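Local coordinates for 2,3-bisphosphoglycerate-independent phosphoglycerate mutase (Pyrococcus horikoshii, PDB 2ZKT), which probably interconverts 2-phosphoglycerate and 3-phosphoglycerate in glycolysis, as a metal-binding mutase that needs no 2,3-bisphosphoglycerate, at residues V244-V249 and V262-Y267. Numbering follows the deposited sequence.
Sequences VKAAGV and VGFDVY
Ala246 sets its methyl over one face of the Phe264 ring. This is a CH-pi contact, with CB of Ala246 3.8 Å from the Phe264 ring centroid and displaced toward the CD2-CE2 rim. The carbonyl group of Ala247 lies at the edge of the same ring, its C in the ring plane and its O 3.8 Å from Phe264 CD2. Phe68 and Phe238 also meet this ring, their planes inclined to it. On the face that carries Ala247, Asp265 and Tyr267, the Tyr267 ring turns its edge to Ala247, with Tyr267 CE1 3.8 Å from Ala247 CB. Tyr294 OH is hydrogen-bonded to both Tyr267 OH and Asp265 OD2.

Three backbone hydrogen bonds join the strands. Asp265 N gives to Ala246 O at 3.0 Å. Gly248 N gives to Asp265 O at 3.2 Å, from above the carbonyl plane. Tyr267 N meets Gly248 O at 2.7 Å, nearly head-on to the carbonyl. Gly263, with positive phi, ends helix 253-261 in a Schellman motif. That helix links the two parallel strands in a beta-alpha-beta crossover, at the 265-267 edge of the mixed sheet of the alkaline phosphatase-like metalloenzyme fold.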
loop_
_atom_site.group_PDB
_atom_site.type_symbol
_atom_site.label_atom_id
_atom_site.label_comp_id
_atom_site.label_asym_id
_atom_site.label_seq_id
_atom_site.Cartn_x
_atom_site.Cartn_y
_atom_site.Cartn_z
ATOM N N VAL B 244 30.334 18.091 -7.915
ATOM C CA VAL B 244 29.982 17.241 -6.789
ATOM C C VAL B 244 30.583 15.843 -6.958
ATOM O O VAL B 244 31.041 15.467 -8.057
ATOM C CB VAL B 244 28.433 17.060 -6.691
ATOM C CG1 VAL B 244 27.743 18.411 -6.486
ATOM C CG2 VAL B 244 27.913 16.370 -7.961
ATOM N N LYS B 245 30.595 15.087 -5.854
ATOM C CA LYS B 245 31.054 13.701 -5.887
ATOM C C LYS B 245 29.714 12.980 -5.985
ATOM O O LYS B 245 28.805 13.252 -5.184
ATOM C CB LYS B 245 31.772 13.302 -4.586
ATOM C CG LYS B 245 33.118 13.991 -4.385
ATOM C CD LYS B 245 33.733 13.625 -3.037
ATOM C CE LYS B 245 35.070 14.337 -2.835
ATOM N NZ LYS B 245 35.688 14.021 -1.505
ATOM N N ALA B 246 29.578 12.095 -6.973
ATOM C CA ALA B 246 28.327 11.379 -7.176
ATOM C C ALA B 246 28.484 9.858 -7.205
ATOM O O ALA B 246 29.309 9.322 -7.954
ATOM C CB ALA B 246 27.673 11.867 -8.476
ATOM N N ALA B 247 27.670 9.168 -6.398
ATOM C CA ALA B 247 27.690 7.705 -6.326
ATOM C C ALA B 247 26.293 7.133 -6.576
ATOM O O ALA B 247 25.287 7.810 -6.361
ATOM C CB ALA B 247 28.187 7.251 -4.954
ATOM N N GLY B 248 26.232 5.880 -7.023
ATOM C CA GLY B 248 24.940 5.251 -7.276
ATOM C C GLY B 248 24.856 3.786 -6.850
ATOM O O GLY B 248 25.806 3.014 -7.021
ATOM N N VAL B 249 23.716 3.411 -6.273
ATOM C CA VAL B 249 23.472 2.033 -5.855
ATOM C C VAL B 249 22.627 1.440 -6.982
ATOM O O VAL B 249 21.435 1.735 -7.097
ATOM C CB VAL B 249 22.681 1.983 -4.531
ATOM C CG1 VAL B 249 22.336 0.540 -4.185
ATOM C CG2 VAL B 249 23.496 2.619 -3.424
ATOM N N VAL B 262 28.053 8.961 -17.458
ATOM C CA VAL B 262 27.979 10.370 -17.065
ATOM C C VAL B 262 28.858 10.733 -15.862
ATOM O O VAL B 262 28.876 11.890 -15.422
ATOM C CB VAL B 262 26.506 10.833 -16.825
ATOM C CG1 VAL B 262 25.692 10.598 -18.096
ATOM C CG2 VAL B 262 25.886 10.093 -15.639
ATOM N N GLY B 263 29.586 9.743 -15.336
ATOM C CA GLY B 263 30.512 10.027 -14.243
ATOM C C GLY B 263 30.237 9.564 -12.823
ATOM O O GLY B 263 30.924 10.000 -11.896
ATOM N N PHE B 264 29.250 8.693 -12.626
ATOM C CA PHE B 264 28.954 8.212 -11.273
ATOM C C PHE B 264 29.868 7.056 -10.860
ATOM O O PHE B 264 30.395 6.332 -11.716
ATOM C CB PHE B 264 27.493 7.738 -11.187
ATOM C CG PHE B 264 26.495 8.854 -11.066
ATOM C CD1 PHE B 264 26.175 9.647 -12.171
ATOM C CD2 PHE B 264 25.873 9.121 -9.843
ATOM C CE1 PHE B 264 25.243 10.683 -12.056
ATOM C CE2 PHE B 264 24.942 10.157 -9.721
ATOM C CZ PHE B 264 24.627 10.938 -10.823
ATOM N N ASP B 265 30.067 6.899 -9.546
ATOM C CA ASP B 265 30.861 5.786 -9.017
ATOM C C ASP B 265 29.795 4.746 -8.648
ATOM O O ASP B 265 29.199 4.812 -7.574
ATOM C CB ASP B 265 31.644 6.194 -7.754
ATOM C CG ASP B 265 32.832 7.097 -8.061
ATOM O OD1 ASP B 265 33.349 7.045 -9.199
ATOM O OD2 ASP B 265 33.265 7.850 -7.158
ATOM N N VAL B 266 29.553 3.787 -9.539
ATOM C CA VAL B 266 28.516 2.792 -9.290
ATOM C C VAL B 266 28.866 1.672 -8.306
ATOM O O VAL B 266 29.962 1.108 -8.333
ATOM C CB VAL B 266 28.029 2.180 -10.631
ATOM C CG1 VAL B 266 26.978 1.102 -10.379
ATOM C CG2 VAL B 266 27.439 3.289 -11.505
ATOM N N TYR B 267 27.906 1.370 -7.429
ATOM C CA TYR B 267 28.044 0.329 -6.417
ATOM C C TYR B 267 26.884 -0.646 -6.538
ATOM O O TYR B 267 25.756 -0.251 -6.854
ATOM C CB TYR B 267 28.013 0.932 -5.009
ATOM C CG TYR B 267 29.187 1.830 -4.694
ATOM C CD1 TYR B 267 29.162 3.187 -5.034
ATOM C CD2 TYR B 267 30.324 1.331 -4.053
ATOM C CE1 TYR B 267 30.234 4.022 -4.745
ATOM C CE2 TYR B 267 31.414 2.164 -3.757
ATOM C CZ TYR B 267 31.361 3.511 -4.103
ATOM O OH TYR B 267 32.427 4.346 -3.816
#